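Local coordinates for putative glycosyltransferase (Mannosyltransferase) involved in glycosylating the PBCV-1 major capsid protein (Paramecium bursaria Chlorella virus 1, PDB 2P6W) that probably transfers a sugar from a nucleotide-sugar donor, in a manganese-dependent reaction, during glycosylation of the viral major capsid protein, this chain being its N-terminal domain, at residues E74-D80 with G123-K129; K88-I94 with K189-F193. One frame throughout, in Å; residues are numbered along the deposited sequence.

From the N terminus, the chain enters contact 1 on strand 75-79, passes the metal-binding Asp80 and Asp82, and runs through strand 83-85 into the loop 88-94, the first half of contact 2. It returns on strand 124-128, closing contact 1 over 42 intervening residues, and much later reaches 189-193, which closes contact 2 just before His195. The segments alternate, so the two closures cross. Contact 1 ties two central strands of the six-stranded sheet; contact 2 joins the loops flanking the three-stranded sheet. They meet where Leu77 CD2 lies 3.6 Å from Phe193 CE2 and Phe126 CZ lies 3.8 Å from Ile94 CG2.

Contact 1 of 2, residues E74-D80 with G123-K129; sequences EWFLWLD and GVKFVHK. With MN (manganese (II) ion), chain B.
Strands 75-79 and 124-128 run antiparallel, their axes 4.6 Å apart at closest and at 158°, in the register Trp75-His128, Leu77-Phe126, Leu79-Val124 (non-hydrogen-bonded pairs) and Phe76-Val127, Trp78-Lys125 (hydrogen-bonded pairs). Phe76 N gives to Val127 O (2.8 Å) and Val127 N to Phe76 O (2.7 Å); Trp78 N gives to Lys125 O (2.9 Å) and Lys125 N to Trp78 O (3.1 Å). Lys129 N to Glu74 O (2.8 Å) and Asp80 N to Gly123 O (2.9 Å) continue the ladder at its two ends. The other edge of 75-79 is bonded to strand 8-13.

On the Leu77 face, Leu77 (chi1 t, chi2 p) sets CD1 3.6 Å from the Phe126 ring centroid, a CH-pi contact, and 3.8 Å from Val124 CG1. Farther along, the edge of the His128 ring (chi1 t) points at the face of the Trp75 six-membered ring, centroids 5.0 Å apart, while His128 ND1 is hydrogen-bonded to Asp130 N. Phe76, Trp78, Lys125 and Val127 occupy the other face; there Lys125 NZ is paired with Glu135 and Glu153.

Asp80 (chi1 m) OD1 accepts a hydrogen bond from Trp78 NE1 (2.9 Å) and forms a salt bridge with Arg59; Asp80 OD2 binds manganese at 2.1 Å. Asp80 and Asp82 form the DxD motif just after strand 75-79, and His195 is a further manganese ligand, an arrangement typical of GT-A glycosyltransferases.

Contact 2 of 2, residues K88-I94 with K189-F193; sequences KNKNKPI and KDALF
Neither segment is a regular helix or strand, apart from Phe193, which begins strand 193-195. Segment 88-94 folds as a type I beta turn from Asn89 to Lys92, closed by Lys92 N to Asn89 O (3.0 Å), then extends through Lys92 and Pro93 before Ile94 turns back to helical angles (-58/-35). Segment 189-193 is helical at Lys189, extended at Ala191 (-75/163) and kinked at Leu192 (-93/-57). The nearest CA pair is Asn89-Leu192, 5.7 Å apart; Lys88 and Lys189 are 7.4 Å apart.

This is loop-to-loop packing beside the three-stranded sheet: one loop follows strand 83-85, the other leads into strand 193-195, and the Asn86 side chain links them by hydrogen bonds, OD1 to Lys88 N and ND2 to the carbonyls of Lys189 and Ala191. Leu192 (chi1 t, chi2 p) packs against the side of the turn where Asn89 and Lys92 lie, CD1 3.7 Å from Asn89 O and CD2 4.1 Å from Ile94 CG1. Tyr32 of helix 20-36 packs on both Leu192 and Ile94. Phe193 (chi1 m) brings CZ within 4.2 Å of Ile94 CG1. At the exposed end the extended Lys88 (chi1 to chi3 t) lays CD 3.1 Å from Lys189 O and makes a long salt bridge, NZ to Asp190 OD1, of 3.9 Å.

Contact 1 of 2, residues E74-D80 with G123-K129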
ATOM      1  N   GLU A  74      -7.457  12.140   6.831  1.00 23.25           N
ATOM      2  CA  GLU A  74      -6.871  11.753   8.113  1.00 23.69           C
ATOM      3  C   GLU A  74      -5.944  10.562   7.963  1.00 23.13           C
ATOM      4  O   GLU A  74      -4.854  10.555   8.532  1.00 22.85           O
ATOM      5  CB  GLU A  74      -7.958  11.414   9.119  1.00 24.14           C
ATOM      6  CG  GLU A  74      -8.840  12.591   9.462  1.00 28.64           C
ATOM      7  CD  GLU A  74      -9.980  12.178  10.356  1.00 32.87           C
ATOM      8  OE1 GLU A  74      -9.710  11.968  11.557  1.00 36.62           O
ATOM      9  OE2 GLU A  74     -11.122  12.042   9.848  1.00 32.89           O
ATOM     10  N   TRP A  75      -6.395   9.555   7.212  1.00 23.20           N
ATOM     11  CA  TRP A  75      -5.578   8.369   6.927  1.00 22.20           C
ATOM     12  C   TRP A  75      -5.349   8.186   5.440  1.00 22.19           C
ATOM     13  O   TRP A  75      -6.313   8.161   4.663  1.00 21.98           O
ATOM     14  CB  TRP A  75      -6.242   7.097   7.451  1.00 23.84           C
ATOM     15  CG  TRP A  75      -6.093   6.949   8.932  1.00 24.94           C
ATOM     16  CD1 TRP A  75      -7.028   7.236   9.885  1.00 26.83           C
ATOM     17  CD2 TRP A  75      -4.933   6.499   9.632  1.00 25.94           C
ATOM     18  NE1 TRP A  75      -6.515   7.002  11.134  1.00 27.20           N
ATOM     19  CE2 TRP A  75      -5.234   6.540  11.012  1.00 26.43           C
ATOM     20  CE3 TRP A  75      -3.668   6.069   9.235  1.00 24.89           C
ATOM     21  CZ2 TRP A  75      -4.316   6.156  11.992  1.00 26.44           C
ATOM     22  CZ3 TRP A  75      -2.748   5.691  10.229  1.00 25.55           C
ATOM     23  CH2 TRP A  75      -3.083   5.742  11.575  1.00 26.51           C
ATOM     24  N   PHE A  76      -4.081   8.050   5.061  1.00 20.77           N
ATOM     25  CA  PHE A  76      -3.697   7.715   3.686  1.00 21.02           C
ATOM     26  C   PHE A  76      -3.422   6.232   3.649  1.00 22.07           C
ATOM     27  O   PHE A  76      -2.793   5.695   4.558  1.00 23.08           O
ATOM     28  CB  PHE A  76      -2.437   8.475   3.269  1.00 20.78           C
ATOM     29  CG  PHE A  76      -2.657   9.955   3.170  1.00 20.13           C
ATOM     30  CD1 PHE A  76      -3.119  10.526   1.985  1.00 19.73           C
ATOM     31  CD2 PHE A  76      -2.425  10.772   4.275  1.00 19.84           C
ATOM     32  CE1 PHE A  76      -3.342  11.889   1.900  1.00 20.28           C
ATOM     33  CE2 PHE A  76      -2.650  12.154   4.193  1.00 21.96           C
ATOM     34  CZ  PHE A  76      -3.116  12.706   2.998  1.00 21.83           C
ATOM     35  N   LEU A  77      -3.916   5.564   2.614  1.00 21.27           N
ATOM     36  CA  LEU A  77      -3.702   4.127   2.486  1.00 21.18           C
ATOM     37  C   LEU A  77      -3.044   3.880   1.131  1.00 21.07           C
ATOM     38  O   LEU A  77      -3.684   4.040   0.097  1.00 21.40           O
ATOM     39  CB  LEU A  77      -5.045   3.379   2.596  1.00 21.26           C
ATOM     40  CG  LEU A  77      -4.998   1.880   2.289  1.00 21.44           C
ATOM     41  CD1 LEU A  77      -3.964   1.171   3.174  1.00 21.98           C
ATOM     42  CD2 LEU A  77      -6.365   1.247   2.463  1.00 22.12           C
ATOM     43  N   TRP A  78      -1.765   3.504   1.143  1.00 20.37           N
ATOM     44  CA  TRP A  78      -1.069   3.118  -0.087  1.00 19.99           C
ATOM     45  C   TRP A  78      -1.378   1.659  -0.415  1.00 20.61           C
ATOM     46  O   TRP A  78      -1.237   0.811   0.465  1.00 21.09           O
ATOM     47  CB  TRP A  78       0.461   3.246   0.081  1.00 20.59           C
ATOM     48  CG  TRP A  78       1.152   2.586  -1.064  1.00 21.03           C
ATOM     49  CD1 TRP A  78       1.668   1.319  -1.108  1.00 20.83           C
ATOM     50  CD2 TRP A  78       1.312   3.126  -2.384  1.00 20.22           C
ATOM     51  NE1 TRP A  78       2.150   1.044  -2.369  1.00 21.36           N
ATOM     52  CE2 TRP A  78       1.953   2.141  -3.167  1.00 22.03           C
ATOM     53  CE3 TRP A  78       0.981   4.353  -2.981  1.00 20.00           C
ATOM     54  CZ2 TRP A  78       2.261   2.338  -4.521  1.00 20.74           C
ATOM     55  CZ3 TRP A  78       1.304   4.556  -4.331  1.00 20.94           C
ATOM     56  CH2 TRP A  78       1.928   3.547  -5.086  1.00 20.21           C
ATOM     57  N   LEU A  79      -1.770   1.380  -1.662  1.00 19.98           N
ATOM     58  CA  LEU A  79      -1.874   0.007  -2.176  1.00 19.78           C
ATOM     59  C   LEU A  79      -1.022  -0.135  -3.425  1.00 20.08           C
ATOM     60  O   LEU A  79      -1.158   0.670  -4.369  1.00 20.41           O
ATOM     61  CB  LEU A  79      -3.322  -0.310  -2.578  1.00 19.46           C
ATOM     62  CG  LEU A  79      -4.390  -0.179  -1.501  1.00 19.86           C
ATOM     63  CD1 LEU A  79      -5.748  -0.538  -2.098  1.00 21.87           C
ATOM     64  CD2 LEU A  79      -4.099  -0.998  -0.247  1.00 21.76           C
ATOM     65  N   ASP A  80      -0.156  -1.153  -3.457  1.00 20.09           N
ATOM     66  CA  ASP A  80       0.585  -1.482  -4.692  1.00 20.26           C
ATOM     67  C   ASP A  80      -0.421  -1.694  -5.816  1.00 20.32           C
ATOM     68  O   ASP A  80      -1.558  -2.110  -5.566  1.00 19.55           O
ATOM     69  CB  ASP A  80       1.363  -2.794  -4.549  1.00 20.56           C
ATOM     70  CG  ASP A  80       2.647  -2.651  -3.751  1.00 21.98           C
ATOM     71  OD1 ASP A  80       2.957  -1.535  -3.282  1.00 21.58           O
ATOM     72  OD2 ASP A  80       3.343  -3.681  -3.599  1.00 20.79           O
ATOM     73  N   GLY A 123       3.349  -3.287   0.800  1.00 21.01           N
ATOM     74  CA  GLY A 123       2.444  -3.277  -0.355  1.00 20.22           C
ATOM     75  C   GLY A 123       1.079  -2.709   0.022  1.00 20.14           C
ATOM     76  O   GLY A 123       0.316  -2.254  -0.838  1.00 20.50           O
ATOM     77  N   VAL A 124       0.773  -2.762   1.319  1.00 19.77           N
ATOM     78  CA  VAL A 124      -0.403  -2.112   1.927  1.00 19.85           C
ATOM     79  C   VAL A 124       0.118  -1.382   3.164  1.00 20.19           C
ATOM     80  O   VAL A 124       0.737  -2.012   4.024  1.00 20.46           O
ATOM     81  CB  VAL A 124      -1.464  -3.144   2.382  1.00 19.64           C
ATOM     82  CG1 VAL A 124      -2.649  -2.426   2.997  1.00 18.40           C
ATOM     83  CG2 VAL A 124      -1.939  -3.981   1.176  1.00 20.06           C
ATOM     84  N   LYS A 125      -0.114  -0.069   3.239  1.00 20.63           N
ATOM     85  CA  LYS A 125       0.505   0.748   4.292  1.00 20.02           C
ATOM     86  C   LYS A 125      -0.401   1.928   4.597  1.00 20.79           C
ATOM     87  O   LYS A 125      -0.727   2.719   3.699  1.00 20.98           O
ATOM     88  CB  LYS A 125       1.879   1.268   3.825  1.00 20.78           C
ATOM     89  CG  LYS A 125       2.596   2.167   4.818  1.00 20.89           C
ATOM     90  CD  LYS A 125       3.952   2.663   4.278  1.00 21.34           C
ATOM     91  CE  LYS A 125       3.791   3.693   3.155  1.00 22.52           C
ATOM     92  NZ  LYS A 125       5.115   4.433   2.919  1.00 22.68           N
ATOM     93  N   PHE A 126      -0.817   2.030   5.862  1.00 20.49           N
ATOM     94  CA  PHE A 126      -1.628   3.143   6.353  1.00 20.50           C
ATOM     95  C   PHE A 126      -0.714   4.184   6.951  1.00 21.06           C
ATOM     96  O   PHE A 126       0.110   3.863   7.803  1.00 20.79           O
ATOM     97  CB  PHE A 126      -2.562   2.683   7.479  1.00 20.06           C
ATOM     98  CG  PHE A 126      -3.713   1.822   7.030  1.00 19.39           C
ATOM     99  CD1 PHE A 126      -4.974   2.376   6.866  1.00 20.18           C
ATOM    100  CD2 PHE A 126      -3.552   0.443   6.836  1.00 21.02           C
ATOM    101  CE1 PHE A 126      -6.071   1.580   6.480  1.00 21.86           C
ATOM    102  CE2 PHE A 126      -4.652  -0.359   6.445  1.00 21.62           C
ATOM    103  CZ  PHE A 126      -5.902   0.216   6.283  1.00 22.42           C
ATOM    104  N   VAL A 127      -0.890   5.431   6.517  1.00 21.09           N
ATOM    105  CA  VAL A 127      -0.069   6.554   6.966  1.00 20.79           C
ATOM    106  C   VAL A 127      -0.988   7.684   7.440  1.00 20.45           C
ATOM    107  O   VAL A 127      -1.783   8.205   6.654  1.00 20.74           O
ATOM    108  CB  VAL A 127       0.784   7.118   5.795  1.00 20.59           C
ATOM    109  CG1 VAL A 127       1.753   8.183   6.312  1.00 22.68           C
ATOM    110  CG2 VAL A 127       1.547   6.009   5.092  1.00 20.73           C
ATOM    111  N   HIS A 128      -0.865   8.082   8.709  1.00 20.40           N
ATOM    112  CA  HIS A 128      -1.683   9.155   9.256  1.00 20.73           C
ATOM    113  C   HIS A 128      -1.236  10.478   8.645  1.00 20.25           C
ATOM    114  O   HIS A 128      -0.053  10.641   8.308  1.00 21.13           O
ATOM    115  CB  HIS A 128      -1.496   9.231  10.765  1.00 20.61           C
ATOM    116  CG  HIS A 128      -2.488  10.115  11.450  1.00 21.17           C
ATOM    117  ND1 HIS A 128      -2.236  11.445  11.715  1.00 23.24           N
ATOM    118  CD2 HIS A 128      -3.733   9.869  11.919  1.00 23.48           C
ATOM    119  CE1 HIS A 128      -3.283  11.981  12.314  1.00 25.00           C
ATOM    120  NE2 HIS A 128      -4.207  11.046  12.453  1.00 23.49           N
ATOM    121  N   LYS A 129      -2.165  11.425   8.521  1.00 20.73           N
ATOM    122  CA  LYS A 129      -1.811  12.735   7.972  1.00 21.18           C
ATOM    123  C   LYS A 129      -0.623  13.379   8.668  1.00 20.81           C
ATOM    124  O   LYS A 129       0.117  14.136   8.040  1.00 21.38           O
ATOM    125  CB  LYS A 129      -3.007  13.691   7.961  1.00 21.83           C
ATOM    126  CG  LYS A 129      -3.568  13.988   9.312  1.00 24.35           C
ATOM    127  CD  LYS A 129      -4.189  15.393   9.350  1.00 30.13           C
ATOM    128  CE  LYS A 129      -4.865  15.665  10.690  1.00 32.44           C
ATOM    129  NZ  LYS A 129      -3.910  15.942  11.802  1.00 34.94           N
TER
HETATM  130 MN    MN B 214       3.376  -5.678  -4.401  1.00 22.11          MN

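Contact 2 of 2, residues K88-I94 with K189-F193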
ATOM      1  N   LYS A  88     -15.767 -10.349  -2.898  1.00 26.93           N
ATOM      2  CA  LYS A  88     -16.657 -10.924  -1.875  1.00 28.16           C
ATOM      3  C   LYS A  88     -16.832  -9.967  -0.693  1.00 27.53           C
ATOM      4  O   LYS A  88     -17.872  -9.989  -0.008  1.00 27.12           O
ATOM      5  CB  LYS A  88     -16.143 -12.292  -1.382  1.00 28.87           C
ATOM      6  CG  LYS A  88     -16.989 -12.894  -0.246  1.00 31.07           C
ATOM      7  CD  LYS A  88     -16.259 -14.007   0.498  1.00 31.00           C
ATOM      8  CE  LYS A  88     -17.011 -14.439   1.760  1.00 33.37           C
ATOM      9  NZ  LYS A  88     -17.187 -13.326   2.747  1.00 36.15           N
ATOM     10  N   ASN A  89     -15.831  -9.112  -0.479  1.00 26.66           N
ATOM     11  CA  ASN A  89     -15.815  -8.206   0.665  1.00 26.06           C
ATOM     12  C   ASN A  89     -15.879  -6.709   0.348  1.00 25.96           C
ATOM     13  O   ASN A  89     -15.711  -5.870   1.235  1.00 25.95           O
ATOM     14  CB  ASN A  89     -14.625  -8.515   1.573  1.00 26.43           C
ATOM     15  CG  ASN A  89     -14.892  -9.686   2.477  1.00 28.07           C
ATOM     16  OD1 ASN A  89     -14.006 -10.486   2.767  1.00 30.02           O
ATOM     17  ND2 ASN A  89     -16.145  -9.825   2.892  1.00 27.75           N
ATOM     18  N   LYS A  90     -16.160  -6.375  -0.906  1.00 24.85           N
ATOM     19  CA  LYS A  90     -16.147  -4.982  -1.343  1.00 25.31           C
ATOM     20  C   LYS A  90     -17.189  -4.100  -0.642  1.00 25.17           C
ATOM     21  O   LYS A  90     -17.018  -2.881  -0.572  1.00 24.33           O
ATOM     22  CB  LYS A  90     -16.296  -4.893  -2.872  1.00 25.11           C
ATOM     23  CG  LYS A  90     -17.714  -5.168  -3.342  1.00 25.57           C
ATOM     24  CD  LYS A  90     -17.878  -4.900  -4.845  1.00 25.78           C
ATOM     25  CE  LYS A  90     -19.358  -4.918  -5.195  1.00 28.38           C
ATOM     26  NZ  LYS A  90     -19.574  -4.901  -6.667  1.00 30.40           N
ATOM     27  N   ASN A  91     -18.254  -4.704  -0.109  1.00 24.94           N
ATOM     28  CA  ASN A  91     -19.265  -3.922   0.605  1.00 25.39           C
ATOM     29  C   ASN A  91     -18.947  -3.707   2.088  1.00 25.41           C
ATOM     30  O   ASN A  91     -19.766  -3.161   2.837  1.00 25.74           O
ATOM     31  CB  ASN A  91     -20.673  -4.516   0.416  1.00 25.57           C
ATOM     32  CG  ASN A  91     -21.122  -4.491  -1.031  1.00 28.26           C
ATOM     33  OD1 ASN A  91     -21.498  -5.522  -1.593  1.00 32.37           O
ATOM     34  ND2 ASN A  91     -21.075  -3.310  -1.646  1.00 28.25           N
ATOM     35  N   LYS A  92     -17.748  -4.105   2.506  1.00 25.06           N
ATOM     36  CA  LYS A  92     -17.356  -3.942   3.904  1.00 25.01           C
ATOM     37  C   LYS A  92     -16.297  -2.857   4.044  1.00 24.55           C
ATOM     38  O   LYS A  92     -15.296  -2.879   3.311  1.00 25.30           O
ATOM     39  CB  LYS A  92     -16.832  -5.255   4.474  1.00 25.39           C
ATOM     40  CG  LYS A  92     -17.878  -6.367   4.546  1.00 27.05           C
ATOM     41  CD  LYS A  92     -17.229  -7.658   4.971  1.00 30.93           C
ATOM     42  CE  LYS A  92     -18.240  -8.798   5.105  1.00 31.98           C
ATOM     43  NZ  LYS A  92     -17.536 -10.090   5.408  1.00 33.98           N
ATOM     44  N   PRO A  93     -16.499  -1.912   4.987  1.00 24.39           N
ATOM     45  CA  PRO A  93     -15.569  -0.790   5.112  1.00 24.14           C
ATOM     46  C   PRO A  93     -14.267  -1.219   5.760  1.00 23.82           C
ATOM     47  O   PRO A  93     -14.216  -2.244   6.448  1.00 23.85           O
ATOM     48  CB  PRO A  93     -16.308   0.184   6.020  1.00 24.38           C
ATOM     49  CG  PRO A  93     -17.143  -0.709   6.908  1.00 24.39           C
ATOM     50  CD  PRO A  93     -17.576  -1.845   5.997  1.00 24.43           C
ATOM     51  N   ILE A  94     -13.230  -0.413   5.557  1.00 23.70           N
ATOM     52  CA  ILE A  94     -11.900  -0.723   6.058  1.00 23.61           C
ATOM     53  C   ILE A  94     -11.918  -0.888   7.571  1.00 23.82           C
ATOM     54  O   ILE A  94     -11.198  -1.716   8.130  1.00 23.50           O
ATOM     55  CB  ILE A  94     -10.915   0.398   5.664  1.00 23.15           C
ATOM     56  CG1 ILE A  94     -10.564   0.304   4.168  1.00 23.57           C
ATOM     57  CG2 ILE A  94      -9.667   0.359   6.557  1.00 24.52           C
ATOM     58  CD1 ILE A  94      -9.876   1.566   3.615  1.00 22.99           C
ATOM     59  N   LYS A 189     -10.063 -15.880   0.229  1.00 29.04           N
ATOM     60  CA  LYS A 189     -11.531 -15.823   0.207  1.00 30.22           C
ATOM     61  C   LYS A 189     -12.138 -14.769   1.143  1.00 29.05           C
ATOM     62  O   LYS A 189     -13.152 -14.145   0.804  1.00 29.22           O
ATOM     63  CB  LYS A 189     -12.115 -17.220   0.523  1.00 30.36           C
ATOM     64  CG  LYS A 189     -11.925 -17.696   1.980  1.00 32.50           C
ATOM     65  CD  LYS A 189     -12.401 -19.142   2.215  1.00 32.92           C
ATOM     66  CE  LYS A 189     -12.358 -19.498   3.692  1.00 34.68           C
ATOM     67  NZ  LYS A 189     -12.502 -20.968   3.942  1.00 37.33           N
ATOM     68  N   ASP A 190     -11.534 -14.589   2.315  1.00 28.08           N
ATOM     69  CA  ASP A 190     -12.100 -13.741   3.359  1.00 27.36           C
ATOM     70  C   ASP A 190     -11.368 -12.418   3.507  1.00 25.84           C
ATOM     71  O   ASP A 190     -11.686 -11.629   4.399  1.00 25.48           O
ATOM     72  CB  ASP A 190     -12.104 -14.483   4.700  1.00 28.31           C
ATOM     73  CG  ASP A 190     -13.136 -15.601   4.747  1.00 31.63           C
ATOM     74  OD1 ASP A 190     -14.176 -15.509   4.047  1.00 32.81           O
ATOM     75  OD2 ASP A 190     -12.895 -16.570   5.491  1.00 35.88           O
ATOM     76  N   ALA A 191     -10.381 -12.176   2.639  1.00 24.09           N
ATOM     77  CA  ALA A 191      -9.577 -10.957   2.750  1.00 23.17           C
ATOM     78  C   ALA A 191     -10.351  -9.734   2.264  1.00 22.53           C
ATOM     79  O   ALA A 191     -11.352  -9.870   1.565  1.00 23.41           O
ATOM     80  CB  ALA A 191      -8.281 -11.113   1.947  1.00 23.52           C
ATOM     81  N   LEU A 192      -9.882  -8.547   2.636  1.00 21.67           N
ATOM     82  CA  LEU A 192     -10.324  -7.326   1.985  1.00 21.21           C
ATOM     83  C   LEU A 192      -9.335  -7.007   0.863  1.00 21.02           C
ATOM     84  O   LEU A 192      -9.739  -6.876  -0.291  1.00 21.86           O
ATOM     85  CB  LEU A 192     -10.380  -6.158   2.965  1.00 20.99           C
ATOM     86  CG  LEU A 192     -10.753  -4.813   2.322  1.00 21.09           C
ATOM     87  CD1 LEU A 192     -12.143  -4.877   1.644  1.00 21.05           C
ATOM     88  CD2 LEU A 192     -10.692  -3.711   3.420  1.00 21.10           C
ATOM     89  N   PHE A 193      -8.050  -6.868   1.217  1.00 20.38           N
ATOM     90  CA  PHE A 193      -6.994  -6.565   0.227  1.00 21.51           C
ATOM     91  C   PHE A 193      -6.151  -7.799  -0.092  1.00 21.32           C
ATOM     92  O   PHE A 193      -5.528  -8.385   0.791  1.00 21.57           O
ATOM     93  CB  PHE A 193      -6.090  -5.427   0.738  1.00 20.96           C
ATOM     94  CG  PHE A 193      -6.829  -4.133   0.957  1.00 20.93           C
ATOM     95  CD1 PHE A 193      -7.681  -3.639  -0.026  1.00 22.35           C
ATOM     96  CD2 PHE A 193      -6.683  -3.416   2.145  1.00 19.11           C
ATOM     97  CE1 PHE A 193      -8.380  -2.437   0.156  1.00 22.89           C
ATOM     98  CE2 PHE A 193      -7.363  -2.232   2.332  1.00 19.88           C
ATOM     99  CZ  PHE A 193      -8.223  -1.741   1.336  1.00 21.35           C
TER